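F5/8 type C domain protein (Clostridium perfringens, PDB 7JRM) probably binds mucin-type glycans through a calcium-containing family 51 carbohydrate-binding module, as part of the O-glycopeptidase ZmpB. Local coordinates at residues A[87-91]-A[102-106]; A[126-132]-A[214-220]; A[142-146]-A[193-197]; A[150-154]-A[178-183]; A[163-169]-A[201-207]. All coordinates share one frame; numbering follows the deposited sequence.

Contact 1: A[87-91]-A[102-106]; sequences SDLNW and RKDRA
With CG lying anti to its own carbonyl carbon (chi1 -63°) and the rest of the chain drawn out straight, Lys103 stretches from the short edge strand 102-103 of the NPCBM beta-sandwich across the loop 87-91. Its NZ donates to Leu89 O at 3.1 Å, tilted out of that carbonyl plane, and more weakly to Asn90 OD1. Water 2 completes the grip, accepting from the same ammonium and donating to Ser87 O. On the way the lysine stem passes obliquely by the indole of Trp91, CE lying 3.9 Å from CZ3; the ammonium itself is too distant from the six-membered ring for more than a faint cation-pi attraction. At the other end of the contact Asp104 takes over. Lys126 forms a salt bridge with its OD2, while Gly127 N donates to OD1. Water 1 links OD2 to Ser87 O. The Ser87 hydroxyl donates to Asp104 OD1 at 2.6 Å, meeting it on the syn side, 30° out of the carboxylate plane.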
# COMPACT_ATOMS: atom_id res chain seq x y z
N SER A 87 30.16 -13.15 -9.81
CA SER A 87 30.40 -13.35 -11.24
C SER A 87 30.08 -12.11 -12.06
O SER A 87 30.51 -12.01 -13.21
CB SER A 87 29.58 -14.54 -11.74
OG SER A 87 28.21 -14.22 -11.81
N ASP A 88 29.32 -11.17 -11.50
CA ASP A 88 29.09 -9.88 -12.13
C ASP A 88 30.18 -8.86 -11.81
O ASP A 88 30.07 -7.70 -12.22
CB ASP A 88 27.72 -9.32 -11.72
CG ASP A 88 26.57 -10.08 -12.34
OD1 ASP A 88 26.83 -10.94 -13.22
OD2 ASP A 88 25.41 -9.83 -11.96
N LEU A 89 31.21 -9.27 -11.09
CA LEU A 89 32.36 -8.43 -10.76
C LEU A 89 33.62 -9.06 -11.34
O LEU A 89 33.59 -10.14 -11.93
CB LEU A 89 32.49 -8.25 -9.25
CG LEU A 89 31.37 -7.49 -8.53
CD1 LEU A 89 31.35 -7.84 -7.05
CD2 LEU A 89 31.52 -5.99 -8.73
N ASN A 90 34.74 -8.36 -11.18
CA ASN A 90 36.04 -8.83 -11.61
C ASN A 90 36.89 -9.15 -10.39
O ASN A 90 37.01 -8.32 -9.49
CB ASN A 90 36.74 -7.79 -12.49
CG ASN A 90 36.07 -7.61 -13.84
OD1 ASN A 90 35.85 -8.58 -14.57
ND2 ASN A 90 35.74 -6.37 -14.17
N TRP A 91 37.46 -10.35 -10.37
CA TRP A 91 38.33 -10.73 -9.26
C TRP A 91 39.68 -10.04 -9.38
O TRP A 91 40.13 -9.70 -10.48
CB TRP A 91 38.51 -12.25 -9.22
CG TRP A 91 39.04 -12.87 -10.48
CD1 TRP A 91 40.28 -12.68 -11.04
CD2 TRP A 91 38.36 -13.80 -11.34
NE1 TRP A 91 40.40 -13.42 -12.19
CE2 TRP A 91 39.24 -14.11 -12.40
CE3 TRP A 91 37.09 -14.38 -11.32
CZ2 TRP A 91 38.89 -14.99 -13.42
CZ3 TRP A 91 36.74 -15.25 -12.33
CH2 TRP A 91 37.64 -15.55 -13.37
N ARG A 102 35.67 -20.13 -14.45
CA ARG A 102 34.59 -19.72 -15.34
C ARG A 102 33.52 -18.97 -14.57
O ARG A 102 33.15 -19.37 -13.45
CB ARG A 102 33.97 -20.93 -16.05
CG ARG A 102 34.85 -21.54 -17.13
CD ARG A 102 34.97 -20.62 -18.33
NE ARG A 102 33.67 -20.37 -18.96
CZ ARG A 102 33.11 -21.18 -19.86
NH1 ARG A 102 33.73 -22.29 -20.23
NH2 ARG A 102 31.93 -20.88 -20.38
N LYS A 103 33.01 -17.90 -15.16
CA LYS A 103 31.92 -17.13 -14.58
C LYS A 103 30.59 -17.70 -15.05
O LYS A 103 30.39 -17.92 -16.24
CB LYS A 103 32.02 -15.65 -14.97
CG LYS A 103 33.27 -14.95 -14.47
CD LYS A 103 33.20 -13.45 -14.74
CE LYS A 103 34.53 -12.78 -14.47
NZ LYS A 103 34.46 -11.30 -14.67
N ASP A 104 29.69 -17.95 -14.09
CA ASP A 104 28.33 -18.44 -14.33
C ASP A 104 28.30 -19.82 -14.97
O ASP A 104 27.22 -20.29 -15.36
CB ASP A 104 27.52 -17.45 -15.18
CG ASP A 104 27.26 -16.14 -14.46
OD1 ASP A 104 27.25 -16.14 -13.21
OD2 ASP A 104 27.08 -15.11 -15.14
N ARG A 105 29.44 -20.49 -15.09
CA ARG A 105 29.51 -21.85 -15.60
C ARG A 105 30.45 -22.67 -14.73
O ARG A 105 31.32 -22.12 -14.04
CB ARG A 105 29.99 -21.90 -17.06
CG ARG A 105 29.28 -20.95 -18.01
CD ARG A 105 27.83 -21.35 -18.23
NE ARG A 105 27.70 -22.63 -18.92
CZ ARG A 105 26.62 -23.00 -19.59
NH1 ARG A 105 25.56 -22.20 -19.65
NH2 ARG A 105 26.58 -24.18 -20.20
N ALA A 106 30.28 -23.99 -14.78
CA ALA A 106 31.22 -24.87 -14.11
C ALA A 106 32.55 -24.88 -14.86
O ALA A 106 32.68 -24.35 -15.97
CB ALA A 106 30.65 -26.29 -14.02
O HOH W 1 28.91 -13.17 -15.34
O HOH W 2 31.91 -9.99 -14.63

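Contact 2: A[126-132]-A[214-220]. With CA (calcium ion), chain B.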
# COMPACT_ATOMS: atom_id res chain seq x y z
N LYS A 126 24.01 -18.42 -11.86
CA LYS A 126 25.08 -17.55 -11.42
C LYS A 126 26.00 -18.29 -10.45
O LYS A 126 25.56 -19.17 -9.70
CB LYS A 126 24.53 -16.29 -10.74
CG LYS A 126 23.36 -15.66 -11.47
CD LYS A 126 23.81 -14.97 -12.75
CE LYS A 126 24.62 -13.72 -12.44
NZ LYS A 126 25.35 -13.21 -13.64
N GLY A 127 27.27 -17.92 -10.47
CA GLY A 127 28.24 -18.50 -9.57
C GLY A 127 29.62 -18.51 -10.21
O GLY A 127 29.84 -17.94 -11.27
N ILE A 128 30.54 -19.20 -9.54
CA ILE A 128 31.93 -19.31 -9.97
C ILE A 128 32.30 -20.79 -9.99
O ILE A 128 32.23 -21.46 -8.95
CB ILE A 128 32.88 -18.52 -9.06
CG1 ILE A 128 32.50 -17.04 -9.03
CG2 ILE A 128 34.32 -18.70 -9.51
CD1 ILE A 128 32.69 -16.34 -10.35
N GLY A 129 32.69 -21.29 -11.16
CA GLY A 129 33.15 -22.65 -11.29
C GLY A 129 34.66 -22.70 -11.32
O GLY A 129 35.30 -22.09 -12.18
N THR A 130 35.24 -23.43 -10.37
CA THR A 130 36.69 -23.49 -10.23
C THR A 130 37.10 -24.94 -9.97
O THR A 130 36.30 -25.87 -10.13
CB THR A 130 37.16 -22.54 -9.11
OG1 THR A 130 38.59 -22.43 -9.16
CG2 THR A 130 36.73 -23.05 -7.74
N HIS A 131 38.36 -25.12 -9.57
CA HIS A 131 38.95 -26.44 -9.43
C HIS A 131 40.08 -26.35 -8.42
O HIS A 131 40.94 -25.47 -8.54
CB HIS A 131 39.45 -26.95 -10.78
CG HIS A 131 39.75 -28.42 -10.82
ND1 HIS A 131 40.71 -29.00 -10.02
CD2 HIS A 131 39.24 -29.41 -11.58
CE1 HIS A 131 40.76 -30.30 -10.27
NE2 HIS A 131 39.88 -30.57 -11.21
N SER A 132 40.08 -27.25 -7.44
CA SER A 132 41.16 -27.27 -6.46
C SER A 132 42.48 -27.63 -7.13
O SER A 132 42.51 -28.39 -8.10
CB SER A 132 40.84 -28.27 -5.34
OG SER A 132 41.38 -29.55 -5.64
N ASP A 214 38.38 -32.59 -8.89
CA ASP A 214 37.88 -31.68 -7.86
C ASP A 214 37.20 -30.46 -8.49
O ASP A 214 37.65 -29.32 -8.37
CB ASP A 214 39.03 -31.26 -6.94
CG ASP A 214 39.31 -32.28 -5.86
OD1 ASP A 214 38.60 -33.31 -5.80
OD2 ASP A 214 40.24 -32.04 -5.05
N HIS A 215 36.10 -30.73 -9.18
CA HIS A 215 35.28 -29.66 -9.74
C HIS A 215 34.43 -29.06 -8.63
O HIS A 215 33.58 -29.75 -8.05
CB HIS A 215 34.39 -30.20 -10.87
CG HIS A 215 35.15 -30.67 -12.07
ND1 HIS A 215 34.58 -30.77 -13.32
CD2 HIS A 215 36.44 -31.06 -12.22
CE1 HIS A 215 35.48 -31.20 -14.18
NE2 HIS A 215 36.61 -31.39 -13.54
N ALA A 216 34.66 -27.79 -8.32
CA ALA A 216 33.99 -27.12 -7.22
C ALA A 216 33.30 -25.85 -7.71
O ALA A 216 33.82 -25.15 -8.58
CB ALA A 216 34.98 -26.78 -6.10
N ASP A 217 32.14 -25.56 -7.13
CA ASP A 217 31.35 -24.39 -7.50
C ASP A 217 31.13 -23.50 -6.29
O ASP A 217 30.80 -23.98 -5.20
CB ASP A 217 29.99 -24.79 -8.07
CG ASP A 217 30.10 -25.64 -9.31
OD1 ASP A 217 31.07 -25.45 -10.08
OD2 ASP A 217 29.21 -26.48 -9.52
N TRP A 218 31.30 -22.19 -6.49
CA TRP A 218 30.77 -21.18 -5.58
C TRP A 218 29.44 -20.73 -6.17
O TRP A 218 29.34 -19.73 -6.88
CB TRP A 218 31.75 -20.02 -5.42
CG TRP A 218 33.10 -20.42 -4.92
CD1 TRP A 218 34.18 -20.79 -5.66
CD2 TRP A 218 33.52 -20.49 -3.55
NE1 TRP A 218 35.25 -21.09 -4.85
CE2 TRP A 218 34.86 -20.92 -3.54
CE3 TRP A 218 32.89 -20.24 -2.33
CZ2 TRP A 218 35.59 -21.09 -2.36
CZ3 TRP A 218 33.61 -20.42 -1.16
CH2 TRP A 218 34.94 -20.84 -1.18
N ALA A 219 28.40 -21.50 -5.87
CA ALA A 219 27.10 -21.31 -6.51
C ALA A 219 26.35 -20.15 -5.87
O ALA A 219 26.23 -20.07 -4.64
CB ALA A 219 26.27 -22.59 -6.41
N ASP A 220 25.83 -19.25 -6.71
CA ASP A 220 25.07 -18.08 -6.27
C ASP A 220 25.88 -17.20 -5.33
O ASP A 220 25.32 -16.50 -4.49
CB ASP A 220 23.75 -18.49 -5.62
CG ASP A 220 22.61 -17.55 -5.95
OD1 ASP A 220 22.24 -17.46 -7.14
OD2 ASP A 220 22.09 -16.90 -5.02
CA CA B . 40.34 -34.08 -3.69
O HOH W 3 21.80 -18.92 -9.57
O HOH W 4 39.52 -32.83 -13.58
O HOH W 5 40.21 -35.82 -5.35
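Two antiparallel strands of one sheet of the beta-sandwich, 127-131 and 215-219, run side by side here and lead into the calcium site. Ile128 with Trp218 and Thr130 with Ala216 are the hydrogen-bonded pairs; the straightest link is Thr130 N to Ala216 O, 2.9 Å with an angle of 170° at the hydrogen. Ile128 and Trp218 share the inner face, CB against CB. The methyl CG2 of Thr130 sits at the edge of the indole, 3.8 Å from Trp218 NE1, and the ring itself meets Phe166 of the other sheet edge-to-face. Near the calcium, Asp214 O lies 3.3 Å over the centre of the His131 ring. ND1 of that ring donates to Ser132 O at 2.7 Å, which fixes its rotation, while the His131 and His215 rings meet rim to rim with their planes 61° apart. Ser132 OG donates to the anti lone pair of Asp214 OD2, 2.8 Å away, positioning a carboxylate whose OD2 and OD1 both bind calcium, at 2.5 and 2.8 Å. Such a calcium site, at the margin of a beta-sandwich, is a familiar feature of carbohydrate-binding modules.

Contact 3: A[142-146]-A[193-197]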
# COMPACT_ATOMS: atom_id res chain seq x y z
N GLY A 142 33.12 -1.96 1.11
CA GLY A 142 31.76 -1.45 1.07
C GLY A 142 30.68 -2.50 1.20
O GLY A 142 29.49 -2.14 1.24
N TYR A 143 31.03 -3.78 1.26
CA TYR A 143 30.07 -4.86 1.35
C TYR A 143 29.95 -5.35 2.79
O TYR A 143 30.89 -5.22 3.59
CB TYR A 143 30.45 -6.01 0.43
CG TYR A 143 30.41 -5.65 -1.04
CD1 TYR A 143 29.22 -5.28 -1.65
CD2 TYR A 143 31.56 -5.67 -1.82
CE1 TYR A 143 29.17 -4.94 -2.99
CE2 TYR A 143 31.52 -5.34 -3.16
CZ TYR A 143 30.32 -4.97 -3.74
OH TYR A 143 30.28 -4.64 -5.07
N ASP A 144 28.79 -5.92 3.12
CA ASP A 144 28.47 -6.33 4.48
C ASP A 144 28.48 -7.84 4.66
O ASP A 144 29.07 -8.34 5.63
CB ASP A 144 27.10 -5.78 4.88
CG ASP A 144 27.04 -4.26 4.83
OD1 ASP A 144 27.91 -3.62 5.45
OD2 ASP A 144 26.12 -3.72 4.19
N ILE A 145 27.85 -8.59 3.76
CA ILE A 145 27.65 -10.02 3.93
C ILE A 145 28.05 -10.73 2.64
O ILE A 145 27.73 -10.27 1.54
CB ILE A 145 26.18 -10.34 4.29
CG1 ILE A 145 25.89 -9.94 5.74
CG2 ILE A 145 25.86 -11.81 4.07
CD1 ILE A 145 26.63 -10.76 6.76
N PHE A 146 28.76 -11.85 2.78
CA PHE A 146 29.05 -12.75 1.67
C PHE A 146 28.23 -14.02 1.84
O PHE A 146 28.29 -14.67 2.89
CB PHE A 146 30.54 -13.08 1.59
CG PHE A 146 30.86 -14.16 0.60
CD1 PHE A 146 30.70 -13.95 -0.76
CD2 PHE A 146 31.30 -15.40 1.03
CE1 PHE A 146 30.98 -14.95 -1.67
CE2 PHE A 146 31.59 -16.40 0.13
CZ PHE A 146 31.43 -16.18 -1.23
N ASP A 193 30.35 -12.61 7.51
CA ASP A 193 30.42 -11.17 7.75
C ASP A 193 31.70 -10.62 7.13
O ASP A 193 32.80 -11.06 7.47
CB ASP A 193 30.39 -10.90 9.26
CG ASP A 193 30.16 -9.44 9.60
OD1 ASP A 193 30.33 -8.58 8.71
OD2 ASP A 193 29.82 -9.15 10.76
N VAL A 194 31.55 -9.65 6.23
CA VAL A 194 32.70 -9.04 5.56
C VAL A 194 32.67 -7.54 5.77
O VAL A 194 33.20 -6.77 4.95
CB VAL A 194 32.74 -9.40 4.06
CG1 VAL A 194 32.91 -10.90 3.87
CG2 VAL A 194 31.47 -8.91 3.37
N ARG A 195 32.07 -7.10 6.87
CA ARG A 195 31.93 -5.67 7.14
C ARG A 195 33.29 -5.01 7.35
O ARG A 195 34.15 -5.54 8.06
CB ARG A 195 31.05 -5.45 8.37
CG ARG A 195 29.57 -5.33 8.06
CD ARG A 195 28.76 -5.08 9.32
NE ARG A 195 28.94 -6.15 10.30
CZ ARG A 195 28.34 -6.19 11.48
NH1 ARG A 195 27.52 -5.21 11.85
NH2 ARG A 195 28.55 -7.20 12.31
N ASN A 196 33.47 -3.85 6.72
CA ASN A 196 34.68 -3.04 6.86
C ASN A 196 35.93 -3.83 6.49
O ASN A 196 36.97 -3.73 7.14
CB ASN A 196 34.80 -2.48 8.28
CG ASN A 196 33.70 -1.48 8.60
OD1 ASN A 196 33.49 -0.51 7.87
ND2 ASN A 196 32.99 -1.72 9.70
N SER A 197 35.83 -4.62 5.43
CA SER A 197 36.95 -5.39 4.91
C SER A 197 37.37 -4.84 3.55
O SER A 197 36.67 -4.03 2.93
CB SER A 197 36.59 -6.87 4.79
OG SER A 197 35.73 -7.11 3.69
O HOH W 6 33.74 -4.19 3.53
O HOH W 7 31.52 -2.61 5.26
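Backbone and water bonds join the beginning of strand 145-152 to the type II turn Val194-Ser197. A single direct hydrogen bond crosses between the segments, Val194 N to Asp144 O at 2.9 Å, with the donor 40° above the carbonyl plane. Beside it Ile145 and Asp193 form an antiparallel non-hydrogen-bonded pair. Water 7 adds a second link by donating to Tyr143 O and accepting from Asn196 N.

The charged interactions lie mainly within the turn segment. Asp193 OD1 accepts from Arg195 N at 2.9 Å, an Asx turn, and the guanidinium of Arg195 then grips the carboxylate side-on. The Asp193 oxygens lie close to the guanidinium plane and offer their syn lone pairs to NE and NH2, with NH2 to OD2 at 2.8 Å. Of the arginine side chain it is the aliphatic CG that meets the other segment, 3.5 Å from Asp144 OD1; the other oxygen of Asp144 accepts from Leu226 N.

Apolar contact centres on Val194. Its chi1 of -63° sends CG1 to Phe146 CB, 3.9 Å away, and turns CG2 back over the Asp144 carbonyl, with Tyr143 CB 4.3 Å from that methyl. Ile145 CD1 rests on Asp193 CA.

The chemistry implies a turn probably stiffened by the Asx turn and salt bridge between Asp193 and Arg195, joined to the strand by one backbone bond, water and a buried valine.

Contact 4: A[150-154]-A[178-183]; sequences VGIDR and TDVMRI
Thr178 opens the contact between two strands on facing sheets of the beta-sandwich, its methyl CG2 meeting Val150 CG2 tip to tip at 3.9 Å. Its hydroxyl donates to Asp179 O and is also hydrogen-bonded to Phe166 N. Met181 comes next. A bend at chi3 of 90° swings its CE over the opposite backbone, 3.4 Å from Val150 O and 3.6 Å from Gly151 CA, while the Met181 side chain crosses that of Val150 at about a right angle, SD near CG2. Main-chain oxygens follow: Ile152 CG1 lies 3.5 Å from Arg182 O. It also rests against Met181 O. Water 8 spans the same gap, accepting from Ile152 N and donating to Arg182 O at 2.7 Å; the Arg182 guanidinium makes a salt bridge with Asp208. At Ile183 the carbonyl O lies at the edge of the Arg154 guanidinium, near its plane, 2.9 Å from NH2. Phe166 of strand 163-170 packs on both Val150 and Met181, and Trp218 of strand 215-224 lies against Val150.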
# COMPACT_ATOMS: atom_id res chain seq x y z
N VAL A 150 28.06 -23.99 -1.84
CA VAL A 150 29.29 -24.67 -2.22
C VAL A 150 29.02 -26.16 -2.34
O VAL A 150 28.11 -26.71 -1.71
CB VAL A 150 30.44 -24.41 -1.22
CG1 VAL A 150 30.86 -22.95 -1.27
CG2 VAL A 150 30.03 -24.81 0.18
N GLY A 151 29.83 -26.83 -3.16
CA GLY A 151 29.69 -28.26 -3.34
C GLY A 151 30.48 -28.73 -4.54
O GLY A 151 31.07 -27.93 -5.28
N ILE A 152 30.48 -30.04 -4.72
CA ILE A 152 31.13 -30.67 -5.86
C ILE A 152 30.21 -30.56 -7.07
O ILE A 152 29.02 -30.90 -6.99
CB ILE A 152 31.48 -32.13 -5.56
CG1 ILE A 152 32.52 -32.22 -4.44
CG2 ILE A 152 31.97 -32.84 -6.81
CD1 ILE A 152 33.94 -32.01 -4.91
N ASP A 153 30.75 -30.08 -8.19
CA ASP A 153 29.95 -29.95 -9.40
C ASP A 153 29.49 -31.32 -9.88
O ASP A 153 30.20 -32.32 -9.76
CB ASP A 153 30.76 -29.26 -10.50
CG ASP A 153 29.94 -28.95 -11.74
OD1 ASP A 153 29.07 -28.06 -11.67
OD2 ASP A 153 30.15 -29.61 -12.77
N ARG A 154 28.27 -31.37 -10.42
CA ARG A 154 27.65 -32.63 -10.79
C ARG A 154 28.26 -33.27 -12.03
O ARG A 154 27.93 -34.42 -12.34
CB ARG A 154 26.14 -32.44 -11.00
CG ARG A 154 25.37 -32.14 -9.72
CD ARG A 154 25.82 -33.04 -8.58
NE ARG A 154 25.42 -34.43 -8.79
CZ ARG A 154 25.60 -35.40 -7.90
NH1 ARG A 154 25.22 -36.64 -8.17
NH2 ARG A 154 26.17 -35.13 -6.73
N THR A 178 33.91 -25.40 5.41
CA THR A 178 33.08 -26.59 5.43
C THR A 178 33.92 -27.80 5.83
O THR A 178 35.14 -27.71 6.00
CB THR A 178 32.42 -26.82 4.07
OG1 THR A 178 33.42 -27.23 3.12
CG2 THR A 178 31.74 -25.55 3.58
N ASP A 179 33.26 -28.94 5.99
CA ASP A 179 33.96 -30.20 6.12
C ASP A 179 34.46 -30.64 4.74
O ASP A 179 34.32 -29.93 3.74
CB ASP A 179 33.06 -31.26 6.74
CG ASP A 179 32.34 -30.77 7.98
OD1 ASP A 179 32.97 -30.04 8.78
OD2 ASP A 179 31.15 -31.11 8.16
N VAL A 180 35.05 -31.84 4.68
CA VAL A 180 35.42 -32.41 3.39
C VAL A 180 34.15 -32.80 2.65
O VAL A 180 33.37 -33.64 3.12
CB VAL A 180 36.36 -33.61 3.57
CG1 VAL A 180 36.40 -34.44 2.30
CG2 VAL A 180 37.76 -33.13 3.95
N MET A 181 33.92 -32.18 1.50
CA MET A 181 32.72 -32.40 0.72
C MET A 181 33.02 -33.38 -0.42
O MET A 181 34.00 -33.20 -1.14
CB MET A 181 32.18 -31.09 0.16
CG MET A 181 31.38 -30.28 1.17
SD MET A 181 30.60 -28.83 0.45
CE MET A 181 29.02 -29.52 -0.05
N ARG A 182 32.18 -34.39 -0.56
CA ARG A 182 32.35 -35.43 -1.56
C ARG A 182 31.23 -35.32 -2.60
O ARG A 182 30.43 -34.38 -2.59
CB ARG A 182 32.39 -36.80 -0.89
CG ARG A 182 33.22 -36.81 0.38
CD ARG A 182 33.57 -38.22 0.83
NE ARG A 182 34.68 -38.23 1.77
CZ ARG A 182 35.96 -38.28 1.42
NH1 ARG A 182 36.30 -38.32 0.14
NH2 ARG A 182 36.91 -38.28 2.35
N ILE A 183 31.18 -36.30 -3.50
CA ILE A 183 30.21 -36.25 -4.60
C ILE A 183 28.79 -36.25 -4.07
O ILE A 183 27.94 -35.47 -4.52
CB ILE A 183 30.46 -37.42 -5.58
CG1 ILE A 183 31.74 -37.20 -6.37
CG2 ILE A 183 29.27 -37.60 -6.52
CD1 ILE A 183 32.19 -38.40 -7.16
O HOH W 8 29.41 -31.89 -2.80

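Contact 5: A[163-169]-A[201-207]. With CA (calcium ion), chain B.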
# COMPACT_ATOMS: atom_id res chain seq x y z
N SER A 163 36.67 -34.72 -3.98
CA SER A 163 36.63 -34.28 -2.59
C SER A 163 37.36 -32.95 -2.42
O SER A 163 38.52 -32.83 -2.82
CB SER A 163 37.24 -35.33 -1.66
OG SER A 163 38.58 -35.62 -2.04
N VAL A 164 36.70 -31.96 -1.82
CA VAL A 164 37.28 -30.64 -1.61
C VAL A 164 36.88 -30.13 -0.23
O VAL A 164 36.09 -30.75 0.48
CB VAL A 164 36.85 -29.62 -2.70
CG1 VAL A 164 37.39 -30.03 -4.06
CG2 VAL A 164 35.34 -29.49 -2.73
N LYS A 165 37.43 -28.98 0.14
CA LYS A 165 37.02 -28.24 1.32
C LYS A 165 37.01 -26.76 0.98
O LYS A 165 38.00 -26.24 0.46
CB LYS A 165 37.94 -28.50 2.51
CG LYS A 165 37.48 -27.84 3.80
CD LYS A 165 38.57 -27.84 4.86
CE LYS A 165 39.23 -29.20 4.99
NZ LYS A 165 40.70 -29.09 5.16
N PHE A 166 35.89 -26.10 1.25
CA PHE A 166 35.75 -24.68 0.95
C PHE A 166 36.13 -23.86 2.18
O PHE A 166 35.73 -24.17 3.30
CB PHE A 166 34.32 -24.35 0.52
CG PHE A 166 33.90 -25.04 -0.75
CD1 PHE A 166 33.40 -26.33 -0.72
CD2 PHE A 166 34.00 -24.39 -1.97
CE1 PHE A 166 33.02 -26.96 -1.88
CE2 PHE A 166 33.62 -25.02 -3.13
CZ PHE A 166 33.12 -26.30 -3.09
N LYS A 167 36.90 -22.80 1.95
CA LYS A 167 37.32 -21.89 3.00
C LYS A 167 37.16 -20.46 2.51
O LYS A 167 37.36 -20.16 1.34
CB LYS A 167 38.78 -22.14 3.42
CG LYS A 167 39.06 -23.57 3.85
CD LYS A 167 40.52 -23.75 4.22
CE LYS A 167 40.96 -25.20 4.05
NZ LYS A 167 42.42 -25.38 4.26
N VAL A 168 36.79 -19.57 3.44
CA VAL A 168 36.58 -18.16 3.14
C VAL A 168 37.47 -17.34 4.07
O VAL A 168 37.33 -17.42 5.30
CB VAL A 168 35.11 -17.76 3.29
CG1 VAL A 168 34.97 -16.24 3.20
CG2 VAL A 168 34.27 -18.44 2.22
N TYR A 169 38.37 -16.56 3.49
CA TYR A 169 39.26 -15.69 4.24
C TYR A 169 38.83 -14.24 4.04
O TYR A 169 38.50 -13.82 2.93
CB TYR A 169 40.71 -15.87 3.79
CG TYR A 169 41.29 -17.22 4.12
CD1 TYR A 169 42.10 -17.40 5.24
CD2 TYR A 169 41.04 -18.33 3.31
CE1 TYR A 169 42.63 -18.64 5.54
CE2 TYR A 169 41.56 -19.57 3.61
CZ TYR A 169 42.36 -19.72 4.73
OH TYR A 169 42.89 -20.95 5.03
N LYS A 201 38.90 -13.88 0.19
CA LYS A 201 39.63 -14.91 -0.54
C LYS A 201 38.85 -16.22 -0.45
O LYS A 201 38.64 -16.75 0.64
CB LYS A 201 41.04 -15.08 0.03
CG LYS A 201 41.91 -16.05 -0.76
CD LYS A 201 43.38 -15.89 -0.39
CE LYS A 201 43.59 -16.00 1.12
NZ LYS A 201 45.03 -15.96 1.49
N LEU A 202 38.43 -16.73 -1.61
CA LEU A 202 37.68 -17.97 -1.70
C LEU A 202 38.64 -19.10 -2.02
O LEU A 202 39.26 -19.10 -3.09
CB LEU A 202 36.58 -17.85 -2.76
CG LEU A 202 35.67 -16.63 -2.64
CD1 LEU A 202 34.60 -16.66 -3.71
CD2 LEU A 202 35.04 -16.55 -1.25
N VAL A 203 38.75 -20.07 -1.12
CA VAL A 203 39.75 -21.12 -1.20
C VAL A 203 39.06 -22.47 -1.31
O VAL A 203 38.15 -22.78 -0.53
CB VAL A 203 40.70 -21.10 0.02
CG1 VAL A 203 41.62 -22.31 0.01
CG2 VAL A 203 41.51 -19.81 0.03
N VAL A 204 39.49 -23.27 -2.28
CA VAL A 204 39.02 -24.64 -2.47
C VAL A 204 40.23 -25.54 -2.28
O VAL A 204 41.08 -25.64 -3.17
CB VAL A 204 38.37 -24.85 -3.84
CG1 VAL A 204 37.89 -26.29 -3.98
CG2 VAL A 204 37.22 -23.87 -4.04
N ASP A 205 40.31 -26.21 -1.13
CA ASP A 205 41.43 -27.10 -0.86
C ASP A 205 41.17 -28.49 -1.44
O ASP A 205 40.06 -28.81 -1.87
CB ASP A 205 41.70 -27.18 0.64
CG ASP A 205 43.18 -27.28 0.96
OD1 ASP A 205 43.93 -27.81 0.12
OD2 ASP A 205 43.60 -26.81 2.04
N VAL A 206 42.21 -29.31 -1.43
CA VAL A 206 42.18 -30.57 -2.18
C VAL A 206 41.65 -31.76 -1.38
O VAL A 206 41.31 -32.79 -1.98
CB VAL A 206 43.58 -30.91 -2.72
CG1 VAL A 206 44.08 -29.79 -3.63
CG2 VAL A 206 44.55 -31.13 -1.57
N ALA A 207 41.57 -31.65 -0.05
CA ALA A 207 41.11 -32.74 0.83
C ALA A 207 41.98 -33.97 0.53
O ALA A 207 43.21 -33.85 0.53
CB ALA A 207 39.61 -32.93 0.66
CA CA B . 40.34 -34.08 -3.69
O HOH W 9 41.74 -30.00 2.57
O HOH W 5 40.21 -35.82 -5.35
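Strands 163-169 and 201-205 pair antiparallel in the second sheet of the sandwich, with Lys165-Asp205, Lys167-Val203 and Tyr169-Lys201 as the hydrogen-bonded pairs, and their two faces differ sharply. The buried face is close-packed and apolar. Val164 CB meets Val204 CG1 at 3.7 Å, and the other methyl of Val204, CG2, lies 3.9 Å from Phe166 CD2 as the two side chains run alongside each other. Val168 and Leu202 repeat this side-by-side packing through CG2 and CD2.

The opposite face is partly open to solvent and mixed in character. Extended beyond CG, Lys167 carries NZ to Asp205 OD2 in a salt bridge of 2.9 Å that uses the anti lone pair, while OD1 accepts from Val206 N. Tyr169 leans across Val203, CE2 to CG2 at 3.6 Å. Lys201 bends at chi3, which lays its CE beside Tyr169 CB and CG; its NZ has at most a weak cation-pi attraction to the ring. Water 9 accepts from Lys165 NZ and, weakly, from Ala207 N.

Where the strand pairing ends, the carbonyl oxygens of Ser163 and Val206 lie 2.9 Å apart because both bind the calcium, each at 2.4 Å. Ser163 OG is a longer ligand at 2.9 Å; Asp208, Gly210, Asp214 and a water complete the site.

Strand 173-182 flanks 163-169, strand 134-139 flanks 201-205, and Trp218 and Ala216 of strand 215-224 pack across the apolar face.

All five contacts belong to the same beta-sandwich. Contacts 2 and 5 are strand pairings, one in each sheet; their apolar faces meet where Trp218 packs on Leu202, and both end at the calcium, sharing its ligand water 5. Contact 4 spans the two sheets nearby, chiefly through aliphatic side chains and a bridging water. Contact 3 uses the other end of the same strand 145-152, where a partly buried turn is joined by one backbone bond, water and a valine, its charge pair staying within the turn segment, though Phe146 still reaches Leu202 of contact 5. Contact 1 is the surface member, polar and water-bridged; it is tied to contact 2 by the salt bridge from Asp88 to Lys126.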